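Local structure of post-proline cleaving enzyme (Rickettsia typhi, 4HVT) at residues S135-L145 with P190-I198; D154-D162 with K170-N178. The protein probably cleaves short peptides after proline residues as a serine peptidase of the prolyl oligopeptidase family. All coordinates share one frame; numbering follows the deposited sequence. Where two conformers were deposited one is given.

In the fold
Both contacts belong to the beta-propeller of the prolyl oligopeptidase fold and illustrate blade-to-blade packing and the packing of a loop on a blade's strand. Contact 1 joins two antiparallel sheets, that of strands 129-136 and 143-150 and the next one, which begins at 190-192; contact 2 sets a loop against strand 155-162 of the first sheet, nested within the chain loop that contact 1 closes. Their centres lie 13 Å apart. Arg143 NE reaches Asp162 OD2 at 2.8 Å, and Trp192 CH2 packs 3.5 Å from Glu160 OE2. The start of segment 154-162 reaches the hydrolase part: Asp154 is salt-bridged to Arg651 and Glu155 N bonds Gln650, just after Asp649 of the probable Ser566-His682-Asp649 triad.

Contact 1. Residues S135-L145 with P190-I198; sequences SNCFQNPNRYL and PTWINKDTI
Trp192 fills the seam between two neighbouring blades of the beta-propeller, with Cys137 over one face of its indole and Leu145 over the other. This is the tight part. Cys137 CB sits 3.7 Å from the centroid of the five-membered ring, and its SG, turned anti to the backbone N (chi1 -179°), makes a sulfur-aromatic contact over the six-membered ring. From the opposite face Leu145 presses CD1 over the five-membered ring, while its CG comes within 3.4 Å of Trp192 CZ2. The same CD1 also packs on Pro190 CG, so that one leucine branch covers both indole and proline. In the ring plane, Trp192 NE1 donates to Ser135 O at 3.1 Å; this oxygen also takes the strand bond from Leu145 N, and the indole N-H reaches it from above the carbonyl plane. Beside the indole, a water joins Ser135 OG to Trp192 N.

Toward the turns the contact becomes looser and wetter. Lys195 is exposed, and its CB meets Gln139 CB at 4.1 Å, while its ammonium pairs with Asp196 of its own turn. Here a second water bridges the segments, accepting from Gln139 NE2 at 2.6 Å and donating weakly to Trp192 O.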
# COMPACT_ATOMS: atom_id res chain seq x y z
N SER A 135 -5.75 11.06 -13.90
CA SER A 135 -5.58 10.37 -15.18
C SER A 135 -5.71 11.41 -16.30
O SER A 135 -6.73 12.12 -16.39
CB SER A 135 -6.66 9.33 -15.39
OG SER A 135 -6.34 8.67 -16.59
N ASN A 136 -4.68 11.46 -17.14
CA ASN A 136 -4.59 12.42 -18.21
C ASN A 136 -5.13 11.86 -19.54
O ASN A 136 -4.97 10.68 -19.85
CB ASN A 136 -3.09 12.83 -18.37
CG ASN A 136 -2.88 14.04 -19.24
OD1 ASN A 136 -1.90 14.09 -19.97
ND2 ASN A 136 -3.76 15.04 -19.16
N CYS A 137 -5.83 12.70 -20.30
CA CYS A 137 -6.45 12.29 -21.56
C CYS A 137 -5.40 12.32 -22.68
O CYS A 137 -4.81 13.35 -22.93
CB CYS A 137 -7.58 13.25 -21.91
SG CYS A 137 -8.41 12.80 -23.45
N PHE A 138 -5.25 11.24 -23.42
CA PHE A 138 -4.21 11.22 -24.46
C PHE A 138 -4.60 12.09 -25.65
O PHE A 138 -3.74 12.72 -26.25
CB PHE A 138 -3.92 9.77 -24.91
CG PHE A 138 -2.89 9.67 -26.00
CD1 PHE A 138 -1.57 9.82 -25.72
CD2 PHE A 138 -3.28 9.41 -27.33
CE1 PHE A 138 -0.62 9.74 -26.72
CE2 PHE A 138 -2.32 9.33 -28.34
CZ PHE A 138 -1.01 9.47 -28.01
N GLN A 139 -5.88 12.11 -25.98
CA GLN A 139 -6.38 12.80 -27.16
C GLN A 139 -6.42 14.33 -26.92
O GLN A 139 -6.26 15.11 -27.83
CB GLN A 139 -7.76 12.27 -27.53
CG GLN A 139 -7.81 10.78 -27.93
CD GLN A 139 -7.61 9.72 -26.82
OE1 GLN A 139 -7.08 8.65 -27.15
NE2 GLN A 139 -8.07 9.94 -25.55
N ASN A 140 -6.58 14.74 -25.67
CA ASN A 140 -6.47 16.12 -25.26
C ASN A 140 -5.78 16.21 -23.91
O ASN A 140 -6.44 16.19 -22.87
CB ASN A 140 -7.83 16.80 -25.18
CG ASN A 140 -7.69 18.27 -24.78
OD1 ASN A 140 -6.58 18.74 -24.50
ND2 ASN A 140 -8.80 18.94 -24.62
N PRO A 141 -4.45 16.35 -23.91
CA PRO A 141 -3.69 16.24 -22.65
C PRO A 141 -3.87 17.39 -21.70
O PRO A 141 -3.31 17.33 -20.62
CB PRO A 141 -2.22 16.14 -23.11
CG PRO A 141 -2.23 16.69 -24.48
CD PRO A 141 -3.55 16.36 -25.07
N ASN A 142 -4.62 18.41 -22.07
CA ASN A 142 -5.04 19.41 -21.09
C ASN A 142 -6.11 18.88 -20.11
O ASN A 142 -6.38 19.48 -19.09
CB ASN A 142 -5.58 20.65 -21.76
CG ASN A 142 -4.48 21.51 -22.37
OD1 ASN A 142 -3.32 21.46 -21.95
ND2 ASN A 142 -4.86 22.30 -23.36
N ARG A 143 -6.74 17.77 -20.45
CA ARG A 143 -7.85 17.29 -19.62
C ARG A 143 -7.36 16.19 -18.70
O ARG A 143 -6.68 15.27 -19.13
CB ARG A 143 -9.06 16.78 -20.49
CG ARG A 143 -9.86 17.86 -21.18
CD ARG A 143 -10.54 18.80 -20.19
NE ARG A 143 -11.14 19.94 -20.87
CZ ARG A 143 -12.37 19.99 -21.38
NH1 ARG A 143 -13.18 18.96 -21.34
NH2 ARG A 143 -12.76 21.10 -22.00
N TYR A 144 -7.73 16.30 -17.41
CA TYR A 144 -7.42 15.33 -16.38
C TYR A 144 -8.69 14.93 -15.67
O TYR A 144 -9.59 15.74 -15.55
CB TYR A 144 -6.47 15.93 -15.33
CG TYR A 144 -5.05 16.11 -15.78
CD1 TYR A 144 -4.69 17.21 -16.55
CD2 TYR A 144 -4.06 15.19 -15.44
CE1 TYR A 144 -3.38 17.40 -16.97
CE2 TYR A 144 -2.74 15.39 -15.84
CZ TYR A 144 -2.41 16.48 -16.60
OH TYR A 144 -1.09 16.62 -17.00
N LEU A 145 -8.80 13.68 -15.26
CA LEU A 145 -9.83 13.27 -14.30
C LEU A 145 -9.15 13.23 -12.94
O LEU A 145 -8.19 12.49 -12.77
CB LEU A 145 -10.39 11.90 -14.67
CG LEU A 145 -11.05 11.94 -16.03
CD1 LEU A 145 -11.19 10.52 -16.57
CD2 LEU A 145 -12.38 12.67 -16.06
N PRO A 190 -11.71 6.18 -13.05
CA PRO A 190 -12.08 6.22 -14.49
C PRO A 190 -10.88 6.07 -15.41
O PRO A 190 -9.75 6.44 -15.04
CB PRO A 190 -12.67 7.61 -14.64
CG PRO A 190 -11.84 8.44 -13.65
CD PRO A 190 -11.61 7.52 -12.48
N THR A 191 -11.18 5.57 -16.61
CA THR A 191 -10.24 5.39 -17.69
C THR A 191 -10.77 6.13 -18.93
O THR A 191 -11.90 5.98 -19.30
CB THR A 191 -10.01 3.90 -17.99
OG1 THR A 191 -9.39 3.31 -16.84
CG2 THR A 191 -9.09 3.69 -19.22
N TRP A 192 -9.92 6.98 -19.53
CA TRP A 192 -10.33 7.63 -20.77
C TRP A 192 -10.41 6.62 -21.95
O TRP A 192 -9.51 5.78 -22.11
CB TRP A 192 -9.36 8.74 -21.16
CG TRP A 192 -9.32 9.92 -20.30
CD1 TRP A 192 -8.47 10.12 -19.26
CD2 TRP A 192 -10.13 11.09 -20.37
NE1 TRP A 192 -8.64 11.35 -18.71
CE2 TRP A 192 -9.70 11.96 -19.34
CE3 TRP A 192 -11.20 11.48 -21.17
CZ2 TRP A 192 -10.26 13.18 -19.13
CZ3 TRP A 192 -11.77 12.72 -20.95
CH2 TRP A 192 -11.27 13.57 -19.94
N ILE A 193 -11.46 6.72 -22.76
CA ILE A 193 -11.66 5.95 -24.02
C ILE A 193 -11.20 6.89 -25.18
O ILE A 193 -10.41 6.52 -26.13
CB ILE A 193 -13.18 5.48 -24.14
CG1 ILE A 193 -13.60 4.41 -23.11
CG2 ILE A 193 -13.56 4.92 -25.50
CD1 ILE A 193 -12.73 3.17 -23.04
N ASN A 194 -11.74 8.11 -25.16
CA ASN A 194 -11.36 9.13 -26.09
C ASN A 194 -11.64 10.47 -25.42
O ASN A 194 -12.03 10.50 -24.26
CB ASN A 194 -11.99 8.94 -27.48
CG ASN A 194 -13.52 9.05 -27.50
OD1 ASN A 194 -14.12 9.83 -26.77
ND2 ASN A 194 -14.17 8.25 -28.39
N LYS A 195 -11.51 11.59 -26.13
CA LYS A 195 -11.64 12.85 -25.45
C LYS A 195 -13.05 13.12 -24.91
O LYS A 195 -13.22 13.99 -24.03
CB LYS A 195 -11.22 14.01 -26.34
CG LYS A 195 -12.11 14.24 -27.53
CD LYS A 195 -11.49 15.33 -28.40
CE LYS A 195 -12.34 15.57 -29.60
NZ LYS A 195 -13.76 15.95 -29.37
N ASP A 196 -14.02 12.33 -25.37
CA ASP A 196 -15.43 12.48 -25.01
C ASP A 196 -16.08 11.23 -24.42
O ASP A 196 -17.32 11.15 -24.34
CB ASP A 196 -16.26 12.94 -26.22
CG ASP A 196 -15.79 14.29 -26.76
OD1 ASP A 196 -15.56 15.21 -25.95
OD2 ASP A 196 -15.66 14.44 -28.02
N THR A 197 -15.27 10.28 -23.92
CA THR A 197 -15.82 9.03 -23.45
C THR A 197 -14.93 8.43 -22.39
O THR A 197 -13.69 8.45 -22.52
CB THR A 197 -15.87 8.02 -24.62
OG1 THR A 197 -16.45 8.64 -25.77
CG2 THR A 197 -16.73 6.82 -24.24
N ILE A 198 -15.53 8.01 -21.29
CA ILE A 198 -14.79 7.28 -20.25
C ILE A 198 -15.44 5.94 -19.94
O ILE A 198 -16.64 5.71 -20.22
CB ILE A 198 -14.63 8.14 -18.94
CG1 ILE A 198 -15.99 8.39 -18.27
CG2 ILE A 198 -13.96 9.47 -19.26
CD1 ILE A 198 -15.96 8.93 -16.85
O HOH W 1 -7.23 7.03 -18.26
O HOH W 2 -7.77 7.70 -24.21

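Contact 2. Residues D154-D162 with K170-N178. With EDO (1,2-ethanediol), chain B.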
# COMPACT_ATOMS: atom_id res chain seq x y z
N ASP A 154 -12.54 4.62 1.44
CA ASP A 154 -12.20 3.87 0.23
C ASP A 154 -13.13 4.32 -0.93
O ASP A 154 -12.77 4.33 -2.09
CB ASP A 154 -12.35 2.35 0.42
CG ASP A 154 -11.26 1.70 1.28
OD1 ASP A 154 -10.29 2.37 1.74
OD2 ASP A 154 -11.37 0.47 1.51
N GLU A 155 -14.36 4.64 -0.59
CA GLU A 155 -15.29 5.23 -1.55
C GLU A 155 -14.70 6.49 -2.09
O GLU A 155 -14.21 7.32 -1.33
CB GLU A 155 -16.59 5.59 -0.87
CG GLU A 155 -17.44 4.38 -0.52
CD GLU A 155 -18.76 4.75 0.10
OE1 GLU A 155 -18.78 5.51 1.06
OE2 GLU A 155 -19.83 4.23 -0.39
N MET A 156 -14.81 6.67 -3.41
CA MET A 156 -14.23 7.83 -4.07
C MET A 156 -15.04 8.23 -5.32
O MET A 156 -15.96 7.51 -5.74
CB MET A 156 -12.78 7.59 -4.40
CG MET A 156 -12.49 6.35 -5.23
SD MET A 156 -10.68 6.13 -5.52
CE MET A 156 -10.00 6.04 -3.95
N PHE A 157 -14.70 9.40 -5.84
CA PHE A 157 -15.37 10.00 -7.00
C PHE A 157 -14.27 10.71 -7.80
O PHE A 157 -13.08 10.46 -7.57
CB PHE A 157 -16.50 10.95 -6.58
CG PHE A 157 -16.08 12.01 -5.65
CD1 PHE A 157 -15.89 11.74 -4.31
CD2 PHE A 157 -15.83 13.30 -6.12
CE1 PHE A 157 -15.48 12.73 -3.45
CE2 PHE A 157 -15.45 14.30 -5.24
CZ PHE A 157 -15.26 14.00 -3.92
N PHE A 158 -14.65 11.51 -8.78
CA PHE A 158 -13.65 12.23 -9.57
C PHE A 158 -14.32 13.44 -10.15
O PHE A 158 -15.53 13.52 -10.18
CB PHE A 158 -13.09 11.38 -10.70
CG PHE A 158 -14.16 10.72 -11.54
CD1 PHE A 158 -14.67 11.38 -12.66
CD2 PHE A 158 -14.57 9.47 -11.24
CE1 PHE A 158 -15.68 10.78 -13.41
CE2 PHE A 158 -15.58 8.87 -11.98
CZ PHE A 158 -16.10 9.52 -13.09
N ARG A 159 -13.51 14.38 -10.63
CA ARG A 159 -14.01 15.53 -11.34
C ARG A 159 -13.06 15.84 -12.47
O ARG A 159 -11.82 15.81 -12.29
CB ARG A 159 -14.08 16.76 -10.45
CG ARG A 159 -15.04 16.66 -9.31
CD ARG A 159 -14.97 17.95 -8.51
NE ARG A 159 -15.46 19.10 -9.25
CZ ARG A 159 -15.49 20.33 -8.75
NH1 ARG A 159 -15.01 20.59 -7.54
NH2 ARG A 159 -15.97 21.32 -9.47
N GLU A 160 -13.60 16.16 -13.63
CA GLU A 160 -12.77 16.54 -14.79
C GLU A 160 -12.22 17.96 -14.66
O GLU A 160 -12.91 18.85 -14.20
CB GLU A 160 -13.62 16.45 -16.05
CG GLU A 160 -12.81 16.49 -17.34
CD GLU A 160 -13.65 16.51 -18.59
OE1 GLU A 160 -14.91 16.47 -18.50
OE2 GLU A 160 -13.06 16.56 -19.67
N TRP A 161 -10.98 18.15 -15.07
CA TRP A 161 -10.25 19.37 -14.78
C TRP A 161 -9.41 19.74 -16.00
O TRP A 161 -8.96 18.88 -16.73
CB TRP A 161 -9.37 19.14 -13.54
CG TRP A 161 -8.56 20.34 -13.09
CD1 TRP A 161 -8.91 21.25 -12.14
CD2 TRP A 161 -7.22 20.64 -13.46
NE1 TRP A 161 -7.89 22.16 -11.96
CE2 TRP A 161 -6.83 21.79 -12.74
CE3 TRP A 161 -6.31 20.06 -14.34
CZ2 TRP A 161 -5.56 22.39 -12.87
CZ3 TRP A 161 -5.05 20.66 -14.51
CH2 TRP A 161 -4.69 21.79 -13.75
N ASP A 162 -9.28 21.04 -16.26
CA ASP A 162 -8.59 21.51 -17.45
C ASP A 162 -7.33 22.38 -17.14
O ASP A 162 -7.40 23.38 -16.45
CB ASP A 162 -9.52 22.28 -18.34
CG ASP A 162 -8.89 22.58 -19.70
OD1 ASP A 162 -8.16 23.59 -19.77
OD2 ASP A 162 -9.12 21.83 -20.70
N LYS A 170 -16.68 22.96 -16.16
CA LYS A 170 -18.14 23.14 -15.96
C LYS A 170 -18.93 22.07 -16.71
O LYS A 170 -18.79 21.96 -17.92
CB LYS A 170 -18.57 24.54 -16.48
N ASN A 171 -19.71 21.26 -15.98
CA ASN A 171 -20.52 20.15 -16.55
C ASN A 171 -19.67 19.03 -17.18
O ASN A 171 -20.16 18.26 -18.02
CB ASN A 171 -21.58 20.65 -17.57
CG ASN A 171 -22.43 21.75 -17.02
OD1 ASN A 171 -22.94 21.64 -15.91
ND2 ASN A 171 -22.52 22.86 -17.73
N GLY A 172 -18.40 18.93 -16.76
CA GLY A 172 -17.53 17.86 -17.22
C GLY A 172 -17.82 16.54 -16.55
O GLY A 172 -18.75 16.45 -15.74
N PHE A 173 -17.02 15.52 -16.85
CA PHE A 173 -17.17 14.22 -16.20
C PHE A 173 -17.01 14.27 -14.68
O PHE A 173 -15.94 14.65 -14.17
CB PHE A 173 -16.20 13.20 -16.79
CG PHE A 173 -16.56 12.77 -18.19
CD1 PHE A 173 -17.65 11.92 -18.42
CD2 PHE A 173 -15.76 13.13 -19.27
CE1 PHE A 173 -17.94 11.54 -19.67
CE2 PHE A 173 -16.06 12.71 -20.58
CZ PHE A 173 -17.13 11.90 -20.75
N GLU A 174 -18.07 13.86 -13.98
CA GLU A 174 -18.15 13.86 -12.50
C GLU A 174 -19.38 13.01 -12.24
O GLU A 174 -20.42 13.28 -12.87
CB GLU A 174 -18.37 15.27 -12.02
CG GLU A 174 -18.58 15.35 -10.52
CD GLU A 174 -19.01 16.72 -10.04
OE1 GLU A 174 -19.52 17.53 -10.85
OE2 GLU A 174 -18.85 16.98 -8.82
N PRO A 175 -19.29 12.01 -11.35
CA PRO A 175 -20.39 11.07 -11.26
C PRO A 175 -21.54 11.58 -10.40
O PRO A 175 -21.68 11.17 -9.27
CB PRO A 175 -19.74 9.83 -10.67
CG PRO A 175 -18.66 10.37 -9.79
CD PRO A 175 -18.14 11.57 -10.55
N ILE A 176 -22.38 12.40 -10.98
CA ILE A 176 -23.53 12.98 -10.32
C ILE A 176 -24.81 12.64 -11.06
O ILE A 176 -24.83 12.55 -12.30
CB ILE A 176 -23.41 14.51 -10.18
CG1 ILE A 176 -23.21 15.23 -11.51
CG2 ILE A 176 -22.19 14.84 -9.33
CD1 ILE A 176 -23.50 16.73 -11.46
N THR A 177 -25.89 12.44 -10.32
CA THR A 177 -27.15 12.18 -10.95
C THR A 177 -27.84 13.42 -11.52
O THR A 177 -27.39 14.54 -11.35
CB THR A 177 -28.13 11.54 -9.95
OG1 THR A 177 -28.61 12.54 -9.05
CG2 THR A 177 -27.50 10.38 -9.17
N ASN A 178 -29.01 13.22 -12.14
CA ASN A 178 -29.79 14.35 -12.63
C ASN A 178 -30.40 15.28 -11.54
O ASN A 178 -30.93 16.35 -11.87
CB ASN A 178 -30.84 13.90 -13.69
CG ASN A 178 -31.85 12.93 -13.11
OD1 ASN A 178 -32.02 12.91 -11.92
ND2 ASN A 178 -32.47 12.11 -13.96
C1 EDO B . -19.87 14.93 -18.94
O1 EDO B . -20.21 15.81 -20.03
C2 EDO B . -20.78 13.70 -19.02
O2 EDO B . -22.10 14.15 -18.71
O HOH W 3 -17.26 19.14 -11.61
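The Phe158 ring carries Pro175 on one face: CD stands over its centre, 3.8 Å from the centroid and 9° off the ring normal, a CH-pi contact. At the edge of the same ring, near its plane, lies the carbonyl oxygen of Phe173. The Phe173 ring has C1 of a 1,2-ethanediol, probably from the crystallisation liquor, over one face and offset toward the rim, whereas the Glu160 carboxylate approaches obliquely, its plane 35° from that of the ring.

These groups pack the loop 170-178 against strand 155-162 of a propeller blade, the chains running in nearly opposite directions. Two hydrogen bonds fix the register at Glu160. Its backbone N donates to Phe173 O at 2.8 Å, and its carboxylate oxygen OE1 accepts from Phe173 N at 2.8 Å, on the anti side. Because CG is anti to the backbone N (chi1 -166°) and the chain beyond it is extended, the carboxylate extends far enough to meet the loop backbone. One residue thus grips both polar backbone atoms of Phe173. Toward the start of the strand, Phe157 CB touches Pro175 CG at 3.9 Å. Phe158 O, by contrast, is buried without a hydrogen-bond partner and meets Glu174 CA through a C-H...O contact at 3.5 Å.

Arg159 and Glu174 run alongside each other in the same sense, guanidinium and carboxylate nearly parallel. Arg159 NE and Glu174 OE2 are 4.0 Å apart, too far for a salt bridge, and the oxygen is well out of the guanidinium plane. A water accepts from Arg159 NE and donates weakly to Glu174 OE1.

Glu160 OE2 is also salt-bridged to Arg143 and Arg223, two positive charges that would probably keep the carboxylate ionised. The group thus divides its work: OE1 holds the loop, while OE2 faces the arginines.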